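Local coordinates for class I phosphodiesterase PDEB1 (Leishmania major, PDB 2R8Q), which is a class I phosphodiesterase whose all-helical catalytic domain holds zinc and magnesium ions, at residues A26-Y36 against K51-V62; H104-Y115 against L249-K260. One frame throughout, in Å; residues are numbered along the deposited sequence.

How the interactions relate
Interaction 1 lies toward the periphery, about 20 Å from the centre of the chain, whereas interaction 2 is buried about 6 Å from it; the two centres are about 20 Å apart. Along the sequence they follow one another: 26-36 meets 51-62 before 104-115 meets 249-260. Interaction 1 is local, with 14 residues between its segments, while interaction 2 brings together helices 102-118 and 239-254 across 133 residues. The two contacts meet where helix 55-68 lies against helix 102-118, Ala59 O packing 3.9 Å from Val106 CG1. Helix 102-118 thus links the N-terminal helices to the zinc site of this all-helical domain.

Interaction 1 (A26-Y36 against K51-V62)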
loop_
_atom_site.group_PDB
_atom_site.type_symbol
_atom_site.label_atom_id
_atom_site.label_comp_id
_atom_site.label_asym_id
_atom_site.label_seq_id
_atom_site.Cartn_x
_atom_site.Cartn_y
_atom_site.Cartn_z
ATOM N N ALA A 26 -24.372 19.574 -4.793
ATOM C CA ALA A 26 -24.956 19.282 -3.488
ATOM C C ALA A 26 -24.158 19.935 -2.362
ATOM O O ALA A 26 -24.707 20.251 -1.308
ATOM C CB ALA A 26 -25.031 17.774 -3.277
ATOM N N VAL A 27 -22.862 20.132 -2.579
ATOM C CA VAL A 27 -22.028 20.762 -1.558
ATOM C C VAL A 27 -22.134 22.281 -1.645
ATOM O O VAL A 27 -22.303 22.963 -0.633
ATOM C CB VAL A 27 -20.538 20.362 -1.707
ATOM C CG1 VAL A 27 -19.695 21.098 -0.670
ATOM C CG2 VAL A 27 -20.384 18.854 -1.541
ATOM N N MET A 28 -22.044 22.813 -2.860
ATOM C CA MET A 28 -22.108 24.254 -3.048
ATOM C C MET A 28 -23.472 24.864 -2.739
ATOM O O MET A 28 -23.581 26.073 -2.541
ATOM C CB MET A 28 -21.684 24.618 -4.475
ATOM C CG MET A 28 -20.253 24.220 -4.812
ATOM S SD MET A 28 -19.052 24.708 -3.541
ATOM C CE MET A 28 -18.896 26.465 -3.874
ATOM N N SER A 29 -24.509 24.034 -2.684
ATOM C CA SER A 29 -25.849 24.532 -2.395
ATOM C C SER A 29 -26.055 24.756 -0.898
ATOM O O SER A 29 -27.011 25.412 -0.489
ATOM C CB SER A 29 -26.910 23.559 -2.916
ATOM O OG SER A 29 -26.947 22.376 -2.143
ATOM N N ILE A 30 -25.160 24.209 -0.081
ATOM C CA ILE A 30 -25.267 24.367 1.368
ATOM C C ILE A 30 -25.136 25.835 1.765
ATOM O O ILE A 30 -24.140 26.488 1.449
ATOM C CB ILE A 30 -24.173 23.563 2.108
ATOM C CG1 ILE A 30 -24.366 22.060 1.867
ATOM C CG2 ILE A 30 -24.214 23.883 3.601
ATOM C CD1 ILE A 30 -25.627 21.476 2.487
ATOM N N ASP A 31 -26.144 26.349 2.464
ATOM C CA ASP A 31 -26.135 27.739 2.900
ATOM C C ASP A 31 -25.866 27.849 4.398
ATOM O O ASP A 31 -26.689 27.449 5.221
ATOM C CB ASP A 31 -27.468 28.405 2.548
ATOM C CG ASP A 31 -27.564 29.828 3.062
ATOM O OD1 ASP A 31 -26.540 30.545 3.037
ATOM O OD2 ASP A 31 -28.668 30.236 3.481
ATOM N N PHE A 32 -24.701 28.386 4.744
ATOM C CA PHE A 32 -24.325 28.550 6.143
ATOM C C PHE A 32 -24.760 29.914 6.644
ATOM O O PHE A 32 -24.914 30.120 7.848
ATOM C CB PHE A 32 -22.809 28.437 6.319
ATOM C CG PHE A 32 -22.255 27.088 5.981
ATOM C CD1 PHE A 32 -21.440 26.917 4.869
ATOM C CD2 PHE A 32 -22.534 25.988 6.786
ATOM C CE1 PHE A 32 -20.908 25.668 4.561
ATOM C CE2 PHE A 32 -22.007 24.736 6.487
ATOM C CZ PHE A 32 -21.193 24.577 5.373
ATOM N N GLY A 33 -24.958 30.839 5.710
ATOM C CA GLY A 33 -25.336 32.186 6.080
ATOM C C GLY A 33 -24.124 32.818 6.737
ATOM O O GLY A 33 -23.045 32.876 6.144
ATOM N N GLY A 34 -24.298 33.285 7.965
ATOM C CA GLY A 34 -23.197 33.887 8.693
ATOM C C GLY A 34 -23.260 33.362 10.109
ATOM O O GLY A 34 -22.781 33.995 11.050
ATOM N N ALA A 35 -23.860 32.184 10.248
ATOM C CA ALA A 35 -24.034 31.547 11.543
ATOM C C ALA A 35 -22.776 30.884 12.085
ATOM O O ALA A 35 -22.727 30.523 13.261
ATOM C CB ALA A 35 -25.160 30.524 11.463
ATOM N N TYR A 36 -21.761 30.721 11.242
ATOM C CA TYR A 36 -20.532 30.074 11.689
ATOM C C TYR A 36 -19.253 30.778 11.263
ATOM O O TYR A 36 -19.200 31.430 10.221
ATOM C CB TYR A 36 -20.463 28.633 11.174
ATOM C CG TYR A 36 -21.707 27.812 11.409
ATOM C CD1 TYR A 36 -22.747 27.802 10.479
ATOM C CD2 TYR A 36 -21.851 27.052 12.566
ATOM C CE1 TYR A 36 -23.902 27.050 10.699
ATOM C CE2 TYR A 36 -23.000 26.299 12.796
ATOM C CZ TYR A 36 -24.019 26.302 11.860
ATOM O OH TYR A 36 -25.150 25.556 12.090
ATOM N N LYS A 51 -27.870 20.067 12.551
ATOM C CA LYS A 51 -28.828 20.920 11.856
ATOM C C LYS A 51 -29.064 20.713 10.362
ATOM O O LYS A 51 -30.188 20.902 9.892
ATOM C CB LYS A 51 -28.477 22.382 12.134
ATOM C CG LYS A 51 -28.494 22.706 13.626
ATOM C CD LYS A 51 -28.182 24.162 13.911
ATOM C CE LYS A 51 -28.213 24.434 15.409
ATOM N NZ LYS A 51 -27.986 25.873 15.728
ATOM N N TYR A 52 -28.039 20.325 9.612
ATOM C CA TYR A 52 -28.215 20.134 8.175
ATOM C C TYR A 52 -28.712 18.749 7.772
ATOM O O TYR A 52 -28.199 17.730 8.233
ATOM C CB TYR A 52 -26.913 20.470 7.432
ATOM C CG TYR A 52 -26.615 21.955 7.429
ATOM C CD1 TYR A 52 -26.012 22.571 8.526
ATOM C CD2 TYR A 52 -27.011 22.760 6.358
ATOM C CE1 TYR A 52 -25.815 23.954 8.562
ATOM C CE2 TYR A 52 -26.823 24.140 6.385
ATOM C CZ TYR A 52 -26.228 24.731 7.487
ATOM O OH TYR A 52 -26.067 26.099 7.523
ATOM N N SER A 53 -29.723 18.725 6.907
ATOM C CA SER A 53 -30.310 17.475 6.431
ATOM C C SER A 53 -29.317 16.615 5.656
ATOM O O SER A 53 -29.506 15.407 5.529
ATOM C CB SER A 53 -31.528 17.760 5.547
ATOM O OG SER A 53 -31.151 18.464 4.374
ATOM N N GLU A 54 -28.280 17.249 5.119
ATOM C CA GLU A 54 -27.231 16.557 4.373
ATOM C C GLU A 54 -25.932 16.917 5.093
ATOM O O GLU A 54 -25.136 17.718 4.606
ATOM C CB GLU A 54 -27.179 17.057 2.926
ATOM C CG GLU A 54 -28.418 16.750 2.094
ATOM C CD GLU A 54 -28.585 15.271 1.795
ATOM O OE1 GLU A 54 -27.654 14.488 2.084
ATOM O OE2 GLU A 54 -29.649 14.890 1.259
ATOM N N PRO A 55 -25.709 16.327 6.275
ATOM C CA PRO A 55 -24.507 16.600 7.069
ATOM C C PRO A 55 -23.167 16.324 6.392
ATOM O O PRO A 55 -22.195 17.034 6.642
ATOM C CB PRO A 55 -24.738 15.767 8.332
ATOM C CG PRO A 55 -25.538 14.607 7.830
ATOM C CD PRO A 55 -26.525 15.266 6.891
ATOM N N MET A 56 -23.103 15.302 5.542
ATOM C CA MET A 56 -21.852 15.009 4.847
ATOM C C MET A 56 -21.549 16.104 3.830
ATOM O O MET A 56 -20.386 16.451 3.612
ATOM C CB MET A 56 -21.924 13.653 4.150
ATOM C CG MET A 56 -21.722 12.471 5.086
ATOM S SD MET A 56 -20.008 12.394 5.675
ATOM C CE MET A 56 -20.129 11.132 6.936
ATOM N N ASP A 57 -22.591 16.643 3.202
ATOM C CA ASP A 57 -22.398 17.721 2.234
ATOM C C ASP A 57 -22.008 18.994 2.981
ATOM O O ASP A 57 -21.131 19.744 2.545
ATOM C CB ASP A 57 -23.679 17.975 1.423
ATOM C CG ASP A 57 -23.977 16.871 0.426
ATOM O OD1 ASP A 57 -23.030 16.217 -0.058
ATOM O OD2 ASP A 57 -25.169 16.672 0.104
ATOM N N ALA A 58 -22.657 19.240 4.115
ATOM C CA ALA A 58 -22.348 20.419 4.913
ATOM C C ALA A 58 -20.901 20.359 5.416
ATOM O O ALA A 58 -20.194 21.360 5.406
ATOM C CB ALA A 58 -23.322 20.525 6.089
ATOM N N ALA A 59 -20.464 19.182 5.852
ATOM C CA ALA A 59 -19.096 19.021 6.342
ATOM C C ALA A 59 -18.086 19.284 5.224
ATOM O O ALA A 59 -17.044 19.896 5.448
ATOM C CB ALA A 59 -18.907 17.616 6.905
ATOM N N ALA A 60 -18.395 18.809 4.025
ATOM C CA ALA A 60 -17.519 19.024 2.878
ATOM C C ALA A 60 -17.486 20.523 2.581
ATOM O O ALA A 60 -16.458 21.071 2.178
ATOM C CB ALA A 60 -18.047 18.266 1.673
ATOM N N GLY A 61 -18.625 21.176 2.788
ATOM C CA GLY A 61 -18.720 22.606 2.547
ATOM C C GLY A 61 -17.897 23.409 3.533
ATOM O O GLY A 61 -17.364 24.465 3.193
ATOM N N VAL A 62 -17.801 22.918 4.766
ATOM C CA VAL A 62 -17.019 23.591 5.788
ATOM C C VAL A 62 -15.566 23.653 5.333
ATOM O O VAL A 62 -14.951 24.718 5.330
ATOM C CB VAL A 62 -17.103 22.840 7.140
ATOM C CG1 VAL A 62 -16.111 23.418 8.135
ATOM C CG2 VAL A 62 -18.523 22.937 7.689
HETATM O O HOH W 1 -26.821 18.874 -0.214
#
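Tyr52 donates its OH to the backbone carbonyl of Asp31, 2.7 Å between OH and O; the donor is tilted 32° from the carbonyl plane, and the acceptor lies at the edge of the tyrosine ring. The Phe32 ring turns its edge toward the Tyr52 face in an offset edge-to-face pair, planes 63° apart. The tip of the Phe32 ring points into helix 55-68, where CZ meets Ala58 O at 3.4 Å, in the ring plane, and Val62 CG2 at 3.9 Å; bare Gly61 leaves room for it. Ile30 CG2 lies over a face of Phe32, toward its rim, and touches Tyr52 CE2 at 3.8 Å; with CG1 anti to the carbonyl carbon (chi1 -64°), CG2 is left anti to the backbone N. CG1 rests on the backbone around Ala58. Val27 brings CG1 to within 3.6 Å of Gly61 N. At the polar end, one water donates to both Ala26 O and Asp57 OD2, while Asp57 OD1 is held by a salt bridge to Arg91. The contact fastens the turn after helix 21-28 onto the start of helix 55-68; helix 80-92 packs against Val27 and Ala60, helix 45-51 against Tyr36 and Ala58, and helix 102-118 against Ala59.

Interaction 2 (H104-Y115 against L249-K260); sequences HVVDVCQTLHTY and LIKAGDVSNVTK. With ZN (zinc ion), chain C; IBM (3-isobutyl-1-methylxanthine), chain E.
The zinc site of the phosphodiesterase catalytic domain joins these segments: His104 on helix 102-118 and Asp254 at the end of helix 239-254 both bind the zinc ion, through NE2 and OD1, each at 2.2 Å. His140, Asp141 and two waters complete its shell. The two ligand side chains cross at about a right angle, with ring and carboxylate planes 38° apart. On the other edge of the imidazole, ND1 donates to a water that is shared with Asp107 OD2 and Asn257 ND2, which probably helps to fix the ring's rotation. Asn257 also lines the 3-isobutyl-1-methylxanthine pocket, its OD1 hydrogen-bonded to Tyr99.

Farther along, the axes of segments 104-115 and 249-254 run at 124° to each other, 9.0 Å apart at closest approach. At Gly253, which has no side chain, the backbones come close, its CA 5.3 Å from Val108 CA, with Leu112 and Val108 packed around it. Leu112 pushes CD2 against Leu249 O. Tyr115 has Gly253 N at its ring edge, and its CE1 touches Ala252 CB, while its OH shares a water with Thr259 OG1.

Lys260 bends twice along its chain to bring its ammonium group to helix 102-118. There NZ forms a salt bridge with Asp107 OD1 and reaches three waters, one of them also bound to Gln110 OE1. Meeting the lysine tip to tip, Thr111 OG1 accepts from NZ at 2.8 Å and donates its own hydrogen bond to Asp107 O at 2.7 Å, approaching that oxygen from the opposite face to Thr111 N.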
loop_
_atom_site.group_PDB
_atom_site.type_symbol
_atom_site.label_atom_id
_atom_site.label_comp_id
_atom_site.label_asym_id
_atom_site.label_seq_id
_atom_site.Cartn_x
_atom_site.Cartn_y
_atom_site.Cartn_z
ATOM N N HIS A 104 -14.174 13.429 11.477
ATOM C CA HIS A 104 -12.935 13.541 12.239
ATOM C C HIS A 104 -11.871 14.297 11.452
ATOM O O HIS A 104 -11.175 15.142 12.011
ATOM C CB HIS A 104 -12.387 12.153 12.606
ATOM C CG HIS A 104 -10.953 12.165 13.049
ATOM N ND1 HIS A 104 -10.530 12.793 14.204
ATOM C CD2 HIS A 104 -9.849 11.600 12.505
ATOM C CE1 HIS A 104 -9.230 12.607 14.353
ATOM N NE2 HIS A 104 -8.792 11.887 13.336
ATOM N N VAL A 105 -11.732 14.007 10.159
ATOM C CA VAL A 105 -10.697 14.703 9.395
ATOM C C VAL A 105 -11.087 16.143 9.083
ATOM O O VAL A 105 -10.224 17.008 8.969
ATOM C CB VAL A 105 -10.295 13.934 8.098
ATOM C CG1 VAL A 105 -9.787 12.542 8.476
ATOM C CG2 VAL A 105 -11.460 13.836 7.124
ATOM N N VAL A 106 -12.386 16.408 8.970
ATOM C CA VAL A 106 -12.850 17.771 8.742
ATOM C C VAL A 106 -12.482 18.539 10.015
ATOM O O VAL A 106 -11.991 19.670 9.962
ATOM C CB VAL A 106 -14.382 17.807 8.522
ATOM C CG1 VAL A 106 -14.902 19.244 8.622
ATOM C CG2 VAL A 106 -14.711 17.216 7.155
ATOM N N ASP A 107 -12.708 17.906 11.164
ATOM C CA ASP A 107 -12.372 18.522 12.443
ATOM C C ASP A 107 -10.870 18.786 12.568
ATOM O O ASP A 107 -10.464 19.861 12.994
ATOM C CB ASP A 107 -12.836 17.629 13.597
ATOM C CG ASP A 107 -12.390 18.143 14.951
ATOM O OD1 ASP A 107 -12.633 19.333 15.248
ATOM O OD2 ASP A 107 -11.802 17.353 15.723
ATOM N N VAL A 108 -10.038 17.813 12.202
ATOM C CA VAL A 108 -8.596 18.014 12.307
ATOM C C VAL A 108 -8.144 19.145 11.384
ATOM O O VAL A 108 -7.301 19.956 11.758
ATOM C CB VAL A 108 -7.824 16.706 11.987
ATOM C CG1 VAL A 108 -6.324 16.968 11.929
ATOM C CG2 VAL A 108 -8.115 15.670 13.065
ATOM N N CYS A 109 -8.723 19.206 10.187
ATOM C CA CYS A 109 -8.375 20.253 9.230
ATOM C C CYS A 109 -8.724 21.628 9.804
ATOM O O CYS A 109 -7.889 22.531 9.831
ATOM C CB CYS A 109 -9.126 20.016 7.916
ATOM S SG CYS A 109 -8.786 21.219 6.602
ATOM N N GLN A 110 -9.956 21.773 10.279
ATOM C CA GLN A 110 -10.414 23.038 10.849
ATOM C C GLN A 110 -9.594 23.425 12.080
ATOM O O GLN A 110 -9.245 24.598 12.274
ATOM C CB GLN A 110 -11.900 22.919 11.211
ATOM C CG GLN A 110 -12.604 24.226 11.588
ATOM C CD GLN A 110 -12.410 24.624 13.041
ATOM O OE1 GLN A 110 -12.396 23.774 13.934
ATOM N NE2 GLN A 110 -12.282 25.925 13.288
ATOM N N THR A 111 -9.275 22.433 12.903
ATOM C CA THR A 111 -8.498 22.662 14.115
ATOM C C THR A 111 -7.088 23.145 13.769
ATOM O O THR A 111 -6.561 24.065 14.403
ATOM C CB THR A 111 -8.414 21.375 14.953
ATOM O OG1 THR A 111 -9.733 20.978 15.349
ATOM C CG2 THR A 111 -7.561 21.594 16.190
ATOM N N LEU A 112 -6.475 22.535 12.760
ATOM C CA LEU A 112 -5.136 22.946 12.363
ATOM C C LEU A 112 -5.149 24.386 11.868
ATOM O O LEU A 112 -4.192 25.128 12.087
ATOM C CB LEU A 112 -4.583 22.016 11.280
ATOM C CG LEU A 112 -4.185 20.632 11.798
ATOM C CD1 LEU A 112 -3.789 19.741 10.633
ATOM C CD2 LEU A 112 -3.035 20.769 12.784
ATOM N N HIS A 113 -6.228 24.784 11.202
ATOM C CA HIS A 113 -6.316 26.155 10.725
ATOM C C HIS A 113 -6.262 27.065 11.950
ATOM O O HIS A 113 -5.538 28.058 11.951
ATOM C CB HIS A 113 -7.612 26.379 9.938
ATOM C CG HIS A 113 -7.720 27.742 9.321
ATOM N ND1 HIS A 113 -7.987 28.874 10.059
ATOM C CD2 HIS A 113 -7.591 28.152 8.037
ATOM C CE1 HIS A 113 -8.020 29.923 9.257
ATOM N NE2 HIS A 113 -7.782 29.513 8.023
ATOM N N THR A 114 -6.996 26.718 13.008
ATOM C CA THR A 114 -6.972 27.564 14.198
ATOM C C THR A 114 -5.587 27.612 14.843
ATOM O O THR A 114 -5.194 28.636 15.392
ATOM C CB THR A 114 -8.022 27.135 15.269
ATOM O OG1 THR A 114 -7.632 25.903 15.886
ATOM C CG2 THR A 114 -9.392 26.984 14.635
ATOM N N TYR A 115 -4.835 26.518 14.769
ATOM C CA TYR A 115 -3.501 26.506 15.358
ATOM C C TYR A 115 -2.556 27.387 14.553
ATOM O O TYR A 115 -1.740 28.120 15.113
ATOM C CB TYR A 115 -2.933 25.083 15.400
ATOM C CG TYR A 115 -3.620 24.143 16.368
ATOM C CD1 TYR A 115 -3.291 22.790 16.392
ATOM C CD2 TYR A 115 -4.590 24.601 17.265
ATOM C CE1 TYR A 115 -3.902 21.913 17.277
ATOM C CE2 TYR A 115 -5.212 23.726 18.159
ATOM C CZ TYR A 115 -4.859 22.382 18.156
ATOM O OH TYR A 115 -5.473 21.503 19.021
ATOM N N LEU A 249 2.269 19.552 14.859
ATOM C CA LEU A 249 0.966 20.196 14.739
ATOM C C LEU A 249 -0.114 19.197 14.343
ATOM O O LEU A 249 -1.197 19.205 14.926
ATOM C CB LEU A 249 0.999 21.336 13.716
ATOM C CG LEU A 249 1.658 22.641 14.173
ATOM C CD1 LEU A 249 1.796 23.578 12.987
ATOM C CD2 LEU A 249 0.826 23.284 15.281
ATOM N N ILE A 250 0.153 18.336 13.360
ATOM C CA ILE A 250 -0.884 17.383 12.983
ATOM C C ILE A 250 -1.145 16.413 14.128
ATOM O O ILE A 250 -2.278 15.975 14.326
ATOM C CB ILE A 250 -0.553 16.616 11.664
ATOM C CG1 ILE A 250 -1.806 15.855 11.207
ATOM C CG2 ILE A 250 0.624 15.661 11.866
ATOM C CD1 ILE A 250 -1.761 15.357 9.768
ATOM N N LYS A 251 -0.112 16.096 14.905
ATOM C CA LYS A 251 -0.296 15.214 16.051
ATOM C C LYS A 251 -1.212 15.920 17.044
ATOM O O LYS A 251 -2.132 15.315 17.598
ATOM C CB LYS A 251 1.040 14.899 16.727
ATOM C CG LYS A 251 1.789 13.723 16.123
ATOM C CD LYS A 251 3.035 13.379 16.934
ATOM C CE LYS A 251 2.703 13.070 18.391
ATOM N NZ LYS A 251 1.735 11.947 18.543
ATOM N N ALA A 252 -0.965 17.210 17.254
ATOM C CA ALA A 252 -1.769 18.005 18.177
ATOM C C ALA A 252 -3.224 18.033 17.722
ATOM O O ALA A 252 -4.135 17.822 18.519
ATOM C CB ALA A 252 -1.221 19.431 18.262
ATOM N N GLY A 253 -3.443 18.299 16.440
ATOM C CA GLY A 253 -4.802 18.332 15.938
ATOM C C GLY A 253 -5.482 16.984 16.104
ATOM O O GLY A 253 -6.668 16.902 16.413
ATOM N N ASP A 254 -4.716 15.917 15.909
ATOM C CA ASP A 254 -5.241 14.565 16.016
ATOM C C ASP A 254 -5.738 14.220 17.424
ATOM O O ASP A 254 -6.716 13.482 17.574
ATOM C CB ASP A 254 -4.166 13.572 15.563
ATOM C CG ASP A 254 -4.748 12.330 14.922
ATOM O OD1 ASP A 254 -5.929 12.353 14.502
ATOM O OD2 ASP A 254 -4.009 11.327 14.822
ATOM N N VAL A 255 -5.086 14.757 18.454
ATOM C CA VAL A 255 -5.508 14.491 19.832
ATOM C C VAL A 255 -6.103 15.731 20.496
ATOM O O VAL A 255 -6.087 15.865 21.721
ATOM C CB VAL A 255 -4.334 13.969 20.704
ATOM C CG1 VAL A 255 -3.823 12.654 20.142
ATOM C CG2 VAL A 255 -3.215 14.999 20.771
ATOM N N SER A 256 -6.658 16.619 19.676
ATOM C CA SER A 256 -7.240 17.873 20.152
ATOM C C SER A 256 -8.634 17.795 20.770
ATOM O O SER A 256 -9.114 18.786 21.318
ATOM C CB SER A 256 -7.283 18.889 19.009
ATOM O OG SER A 256 -8.151 18.457 17.972
ATOM N N ASN A 257 -9.287 16.641 20.680
ATOM C CA ASN A 257 -10.634 16.511 21.235
ATOM C C ASN A 257 -10.715 16.991 22.685
ATOM O O ASN A 257 -11.675 17.656 23.068
ATOM C CB ASN A 257 -11.113 15.058 21.173
ATOM C CG ASN A 257 -11.422 14.585 19.756
ATOM O OD1 ASN A 257 -11.635 13.394 19.533
ATOM N ND2 ASN A 257 -11.456 15.511 18.802
ATOM N N VAL A 258 -9.704 16.659 23.484
ATOM C CA VAL A 258 -9.694 17.033 24.897
ATOM C C VAL A 258 -9.457 18.509 25.184
ATOM O O VAL A 258 -9.580 18.945 26.330
ATOM C CB VAL A 258 -8.645 16.215 25.682
ATOM C CG1 VAL A 258 -9.004 14.738 25.640
ATOM C CG2 VAL A 258 -7.258 16.457 25.108
ATOM N N THR A 259 -9.125 19.279 24.153
ATOM C CA THR A 259 -8.872 20.706 24.322
ATOM C C THR A 259 -10.039 21.569 23.842
ATOM O O THR A 259 -9.956 22.793 23.868
ATOM C CB THR A 259 -7.624 21.144 23.545
ATOM O OG1 THR A 259 -7.881 21.032 22.140
ATOM C CG2 THR A 259 -6.433 20.268 23.911
ATOM N N LYS A 260 -11.119 20.938 23.393
ATOM C CA LYS A 260 -12.274 21.689 22.904
ATOM C C LYS A 260 -13.252 21.998 24.035
ATOM O O LYS A 260 -13.183 21.387 25.103
ATOM C CB LYS A 260 -13.003 20.901 21.810
ATOM C CG LYS A 260 -12.140 20.562 20.596
ATOM C CD LYS A 260 -11.431 21.797 20.046
ATOM C CE LYS A 260 -10.566 21.457 18.837
ATOM N NZ LYS A 260 -11.383 21.187 17.623
HETATM ZN ZN ZN C . -6.822 10.958 13.048
HETATM N N9 IBM E . -7.115 7.373 22.787
HETATM C C8 IBM E . -7.498 6.894 24.015
HETATM N N7 IBM E . -8.440 7.601 24.587
HETATM C C5 IBM E . -8.694 8.614 23.673
HETATM C C4 IBM E . -7.889 8.488 22.563
HETATM N N3 IBM E . -7.860 9.288 21.474
HETATM C C2 IBM E . -8.739 10.333 21.513
HETATM N N1 IBM E . -9.596 10.539 22.600
HETATM C C6 IBM E . -9.575 9.684 23.675
HETATM O O6 IBM E . -10.324 9.859 24.623
HETATM O O2 IBM E . -8.778 11.114 20.568
HETATM C C10 IBM E . -10.515 11.667 22.592
HETATM C C11 IBM E . -6.968 9.049 20.352
HETATM C C12 IBM E . -7.361 7.737 19.667
HETATM C C13 IBM E . -8.381 7.984 18.564
HETATM C C14 IBM E . -6.132 7.025 19.120
HETATM O O HOH W 2 -12.109 14.644 15.828
HETATM O O HOH W 3 -14.150 19.947 17.454
HETATM O O HOH W 4 -11.006 18.225 18.092
HETATM O O HOH W 5 -12.007 23.888 16.652
HETATM O O HOH W 6 -7.288 22.751 20.322
HETATM O O HOH W 7 -5.017 9.798 13.274
HETATM O O HOH W 8 -7.236 9.676 14.899
#